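Local coordinates for protein glycerate dehydrogenase (Bacillus sp. 5mfcol3.1, PDB 6P2I) that probably reduces acyclic imino acids asymmetrically with NADPH as hydride donor, intercepting imines released by a partner oxidase, at residues Y11-I20 against R283-I294. Residues are numbered along the deposited sequence; the frame is centred on the assembly and turned at random.
With DAR (D-arginine), chain D.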
loop_
_atom_site.group_PDB
_atom_site.type_symbol
_atom_site.label_atom_id
_atom_site.label_comp_id
_atom_site.label_asym_id
_atom_site.label_seq_id
_atom_site.Cartn_x
_atom_site.Cartn_y
_atom_site.Cartn_z
ATOM N N TYR A 11 -7.592 -13.974 20.178
ATOM C CA TYR A 11 -8.714 -13.089 20.463
ATOM C C TYR A 11 -9.889 -13.935 20.924
ATOM O O TYR A 11 -10.301 -14.862 20.221
ATOM C CB TYR A 11 -9.070 -12.268 19.214
ATOM C CG TYR A 11 -10.159 -11.245 19.419
ATOM C CD1 TYR A 11 -10.005 -10.212 20.336
ATOM C CD2 TYR A 11 -11.339 -11.304 18.684
ATOM C CE1 TYR A 11 -11.004 -9.267 20.530
ATOM C CE2 TYR A 11 -12.342 -10.364 18.864
ATOM C CZ TYR A 11 -12.169 -9.351 19.783
ATOM O OH TYR A 11 -13.156 -8.409 19.963
ATOM N N LEU A 12 -10.402 -13.638 22.117
ATOM C CA LEU A 12 -11.541 -14.356 22.680
ATOM C C LEU A 12 -12.147 -13.462 23.749
ATOM O O LEU A 12 -11.934 -13.662 24.953
ATOM C CB LEU A 12 -11.139 -15.723 23.242
ATOM C CG LEU A 12 -12.335 -16.655 23.517
ATOM C CD1 LEU A 12 -12.942 -17.200 22.209
ATOM C CD2 LEU A 12 -11.938 -17.804 24.451
ATOM N N PRO A 13 -12.912 -12.461 23.334
ATOM C CA PRO A 13 -13.420 -11.469 24.281
ATOM C C PRO A 13 -14.501 -12.061 25.165
ATOM O O PRO A 13 -15.036 -13.141 24.903
ATOM C CB PRO A 13 -13.975 -10.371 23.368
ATOM C CG PRO A 13 -14.334 -11.091 22.104
ATOM C CD PRO A 13 -13.323 -12.195 21.944
ATOM N N SER A 14 -14.816 -11.315 26.230
ATOM C CA SER A 14 -15.762 -11.790 27.234
ATOM C C SER A 14 -17.106 -12.153 26.621
ATOM O O SER A 14 -17.736 -13.135 27.037
ATOM C CB SER A 14 -15.955 -10.731 28.319
ATOM O OG SER A 14 -14.763 -10.536 29.059
ATOM N N TRP A 15 -17.582 -11.361 25.652
ATOM C CA TRP A 15 -18.907 -11.640 25.110
ATOM C C TRP A 15 -18.948 -12.997 24.420
ATOM O O TRP A 15 -19.970 -13.692 24.485
ATOM C CB TRP A 15 -19.360 -10.517 24.171
ATOM C CG TRP A 15 -18.793 -10.494 22.781
ATOM C CD1 TRP A 15 -17.770 -9.702 22.329
ATOM C CD2 TRP A 15 -19.259 -11.233 21.644
ATOM N NE1 TRP A 15 -17.554 -9.921 20.984
ATOM C CE2 TRP A 15 -18.458 -10.851 20.538
ATOM C CE3 TRP A 15 -20.265 -12.185 21.449
ATOM C CZ2 TRP A 15 -18.625 -11.396 19.266
ATOM C CZ3 TRP A 15 -20.434 -12.723 20.179
ATOM C CH2 TRP A 15 -19.620 -12.328 19.106
ATOM N N VAL A 16 -17.834 -13.418 23.826
ATOM C CA VAL A 16 -17.780 -14.724 23.177
ATOM C C VAL A 16 -17.693 -15.832 24.211
ATOM O O VAL A 16 -18.358 -16.864 24.081
ATOM C CB VAL A 16 -16.601 -14.787 22.198
ATOM C CG1 VAL A 16 -16.466 -16.189 21.620
ATOM C CG2 VAL A 16 -16.788 -13.768 21.088
ATOM N N ILE A 17 -16.862 -15.648 25.238
ATOM C CA ILE A 17 -16.802 -16.634 26.315
ATOM C C ILE A 17 -18.178 -16.823 26.931
ATOM O O ILE A 17 -18.618 -17.955 27.172
ATOM C CB ILE A 17 -15.755 -16.213 27.364
ATOM C CG1 ILE A 17 -14.361 -16.226 26.733
ATOM C CG2 ILE A 17 -15.818 -17.129 28.602
ATOM C CD1 ILE A 17 -13.291 -15.587 27.592
ATOM N N ASN A 18 -18.895 -15.724 27.181
ATOM C CA ASN A 18 -20.229 -15.844 27.764
ATOM C C ASN A 18 -21.185 -16.543 26.804
ATOM O O ASN A 18 -21.985 -17.391 27.216
ATOM C CB ASN A 18 -20.770 -14.461 28.132
ATOM C CG ASN A 18 -19.975 -13.799 29.245
ATOM O OD1 ASN A 18 -19.344 -14.476 30.055
ATOM N ND2 ASN A 18 -20.014 -12.468 29.297
ATOM N N LYS A 19 -21.102 -16.208 25.515
ATOM C CA LYS A 19 -21.988 -16.835 24.540
ATOM C C LYS A 19 -21.740 -18.339 24.444
ATOM O O LYS A 19 -22.687 -19.136 24.418
ATOM C CB LYS A 19 -21.809 -16.165 23.176
ATOM C CG LYS A 19 -22.572 -16.841 22.051
ATOM C CD LYS A 19 -24.064 -16.780 22.292
ATOM C CE LYS A 19 -24.659 -15.541 21.668
ATOM N NZ LYS A 19 -24.645 -15.610 20.181
ATOM N N ILE A 20 -20.477 -18.757 24.393
ATOM C CA ILE A 20 -20.237 -20.180 24.196
ATOM C C ILE A 20 -20.647 -20.968 25.438
ATOM O O ILE A 20 -21.121 -22.109 25.337
ATOM C CB ILE A 20 -18.771 -20.413 23.799
ATOM C CG1 ILE A 20 -18.504 -19.749 22.445
ATOM C CG2 ILE A 20 -18.464 -21.908 23.711
ATOM C CD1 ILE A 20 -17.064 -19.885 21.970
ATOM N N ARG A 283 -11.040 -9.995 13.158
ATOM C CA ARG A 283 -11.074 -10.775 14.394
ATOM C C ARG A 283 -12.484 -10.856 14.954
ATOM O O ARG A 283 -12.837 -11.856 15.586
ATOM C CB ARG A 283 -10.100 -10.192 15.426
ATOM C CG ARG A 283 -10.524 -8.868 16.042
ATOM C CD ARG A 283 -9.515 -8.402 17.076
ATOM N NE ARG A 283 -10.005 -7.271 17.856
ATOM C CZ ARG A 283 -9.356 -6.743 18.886
ATOM N NH1 ARG A 283 -8.173 -7.229 19.255
ATOM N NH2 ARG A 283 -9.885 -5.722 19.542
ATOM N N GLU A 284 -13.316 -9.841 14.716
ATOM C CA GLU A 284 -14.713 -9.948 15.127
ATOM C C GLU A 284 -15.450 -10.975 14.274
ATOM O O GLU A 284 -16.181 -11.824 14.802
ATOM C CB GLU A 284 -15.404 -8.583 15.061
ATOM C CG GLU A 284 -16.472 -8.393 16.135
ATOM C CD GLU A 284 -15.907 -8.375 17.558
ATOM O OE1 GLU A 284 -14.679 -8.196 17.726
ATOM O OE2 GLU A 284 -16.696 -8.527 18.517
ATOM N N LYS A 285 -15.272 -10.914 12.953
ATOM C CA LYS A 285 -15.879 -11.912 12.081
ATOM C C LYS A 285 -15.425 -13.313 12.454
ATOM O O LYS A 285 -16.200 -14.269 12.347
ATOM C CB LYS A 285 -15.531 -11.626 10.621
ATOM C CG LYS A 285 -16.377 -10.543 9.994
ATOM C CD LYS A 285 -15.799 -10.157 8.623
ATOM C CE LYS A 285 -16.814 -9.475 7.738
ATOM N NZ LYS A 285 -16.223 -9.241 6.386
ATOM N N ASN A 286 -14.163 -13.450 12.878
ATOM C CA ASN A 286 -13.642 -14.747 13.298
ATOM C C ASN A 286 -14.493 -15.314 14.425
ATOM O O ASN A 286 -14.807 -16.512 14.440
ATOM C CB ASN A 286 -12.180 -14.566 13.729
ATOM C CG ASN A 286 -11.356 -15.864 13.733
ATOM O OD1 ASN A 286 -10.156 -15.824 14.036
ATOM N ND2 ASN A 286 -11.979 -17.002 13.419
ATOM N N MET A 287 -14.899 -14.450 15.360
ATOM C CA MET A 287 -15.758 -14.878 16.462
ATOM C C MET A 287 -17.143 -15.254 15.962
ATOM O O MET A 287 -17.728 -16.243 16.428
ATOM C CB MET A 287 -15.852 -13.770 17.511
ATOM C CG MET A 287 -14.519 -13.364 18.129
ATOM S SD MET A 287 -13.701 -14.715 19.013
ATOM C CE MET A 287 -12.533 -15.322 17.797
ATOM N N TYR A 288 -17.693 -14.473 15.025
ATOM C CA TYR A 288 -19.007 -14.809 14.483
ATOM C C TYR A 288 -18.984 -16.167 13.797
ATOM O O TYR A 288 -19.947 -16.939 13.904
ATOM C CB TYR A 288 -19.485 -13.752 13.485
ATOM C CG TYR A 288 -19.571 -12.315 13.964
ATOM C CD1 TYR A 288 -19.771 -11.997 15.291
ATOM C CD2 TYR A 288 -19.483 -11.264 13.048
ATOM C CE1 TYR A 288 -19.864 -10.668 15.715
ATOM C CE2 TYR A 288 -19.569 -9.944 13.451
ATOM C CZ TYR A 288 -19.759 -9.644 14.785
ATOM O OH TYR A 288 -19.845 -8.319 15.174
ATOM N N GLU A 289 -17.899 -16.470 13.073
ATOM C CA GLU A 289 -17.791 -17.757 12.384
ATOM C C GLU A 289 -17.639 -18.902 13.374
ATOM O O GLU A 289 -18.265 -19.954 13.212
ATOM C CB GLU A 289 -16.615 -17.748 11.406
ATOM C CG GLU A 289 -16.926 -16.941 10.136
ATOM C CD GLU A 289 -15.813 -16.963 9.093
ATOM O OE1 GLU A 289 -14.635 -17.131 9.457
ATOM O OE2 GLU A 289 -16.131 -16.780 7.899
ATOM N N LEU A 290 -16.808 -18.714 14.396
ATOM C CA LEU A 290 -16.666 -19.726 15.438
ATOM C C LEU A 290 -18.016 -20.054 16.064
ATOM O O LEU A 290 -18.360 -21.229 16.259
ATOM C CB LEU A 290 -15.691 -19.219 16.500
ATOM C CG LEU A 290 -15.652 -20.029 17.790
ATOM C CD1 LEU A 290 -15.175 -21.443 17.518
ATOM C CD2 LEU A 290 -14.770 -19.343 18.798
ATOM N N ILE A 291 -18.796 -19.021 16.381
ATOM C CA ILE A 291 -20.086 -19.228 17.028
ATOM C C ILE A 291 -21.065 -19.864 16.053
ATOM O O ILE A 291 -21.864 -20.729 16.431
ATOM C CB ILE A 291 -20.616 -17.902 17.603
ATOM C CG1 ILE A 291 -19.791 -17.506 18.825
ATOM C CG2 ILE A 291 -22.100 -17.995 17.956
ATOM C CD1 ILE A 291 -19.885 -16.035 19.192
ATOM N N GLU A 292 -21.019 -19.448 14.785
ATOM C CA GLU A 292 -21.896 -20.053 13.793
ATOM C C GLU A 292 -21.584 -21.529 13.615
ATOM O O GLU A 292 -22.496 -22.348 13.456
ATOM C CB GLU A 292 -21.777 -19.329 12.457
ATOM C CG GLU A 292 -22.618 -19.974 11.384
ATOM C CD GLU A 292 -22.613 -19.178 10.096
ATOM O OE1 GLU A 292 -21.773 -18.258 9.976
ATOM O OE2 GLU A 292 -23.448 -19.473 9.214
ATOM N N ASN A 293 -20.303 -21.891 13.654
ATOM C CA ASN A 293 -19.936 -23.302 13.591
ATOM C C ASN A 293 -20.562 -24.086 14.736
ATOM O O ASN A 293 -21.115 -25.177 14.531
ATOM C CB ASN A 293 -18.417 -23.451 13.610
ATOM C CG ASN A 293 -17.798 -23.166 12.257
ATOM O OD1 ASN A 293 -18.454 -23.321 11.226
ATOM N ND2 ASN A 293 -16.533 -22.750 12.251
ATOM N N ILE A 294 -20.466 -23.555 15.958
ATOM C CA ILE A 294 -20.987 -24.269 17.126
ATOM C C ILE A 294 -22.502 -24.391 17.042
ATOM O O ILE A 294 -23.068 -25.480 17.203
ATOM C CB ILE A 294 -20.552 -23.559 18.421
ATOM C CG1 ILE A 294 -19.024 -23.645 18.565
ATOM C CG2 ILE A 294 -21.281 -24.150 19.617
ATOM C CD1 ILE A 294 -18.437 -22.742 19.647
HETATM N N DAR D . -3.034 -18.766 8.964
HETATM C CA DAR D . -4.124 -17.807 8.786
HETATM C CB DAR D . -4.149 -16.763 9.913
HETATM C CG DAR D . -4.402 -17.364 11.299
HETATM C CD DAR D . -4.834 -16.302 12.306
HETATM N NE DAR D . -5.217 -16.797 13.628
HETATM C CZ DAR D . -6.446 -16.589 14.109
HETATM N NH1 DAR D . -7.466 -16.358 13.276
HETATM N NH2 DAR D . -6.678 -16.610 15.422
HETATM C C DAR D . -5.449 -18.530 8.626
HETATM O O DAR D . -6.531 -18.030 8.993
HETATM O OXT DAR D . -5.425 -19.641 8.099
#
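Tyr-11 lies sandwiched between Arg-283 and Pro-13. The guanidinium of Arg-283 is stacked flat on one ring face, planes 7° apart and centres 4.0 Å from each other, and Arg-283 CD stands over the ring centre in a CH-pi contact; Pro-13 CD covers the opposite face. An arginine suits this place because its extended chain, CG to NE, offers both aliphatic carbons and a flat cation to one aromatic face, while NH1 is held by Tyr-278. With CG anti to the backbone N (chi1 -176°), the tyrosine ring reaches across to the helix, and its OH donates to the syn lone pair of Glu-284 OE1 at 2.7 Å. OE2, met nearly end-on, accepts a distinctly bent bond from Trp-15 NE1 (3.0 Å, 138°). One carboxylate thus joins two aromatic donors. A phenylalanine in place of Tyr-11 could still stack on Arg-283 but would probably leave Glu-284 OE1 without this hydroxyl donor and the carboxylate more able to turn.

The broad indole of Trp-15 is a knob among Glu-284, Met-287, Tyr-288 and Ile-291: its CH2 meets the Tyr-288 ring edge, and Ile-291 CD1 lies 3.5 Å from CZ3. Met-287, unbranched and bent at chi2 and chi3, fits between Val-16 CG2 and Tyr-11, its SD obliquely beside the ring in a Met-aromatic contact. Branched aliphatics suit the buried end, where Ile-20 CD1 packs on Leu-290 and Ile-294.

Asn-286 of helix 280-298 belongs to the D-arginine pocket: Ile-72 O holds its ND2, and OD1 accepts a nearly straight bond from ligand NH1. Segments 14-20 and 283-294 run parallel, axes 11.1 Å apart, beside the five-stranded sheet: Leu-12 and Ile-20 reach strands 2-5 and 25-28, Leu-290 and Ile-294 strand 68-71. The C-terminal helix thus returns to the N-terminal sheet, consistent with the two-domain D-2-hydroxyacid dehydrogenase fold.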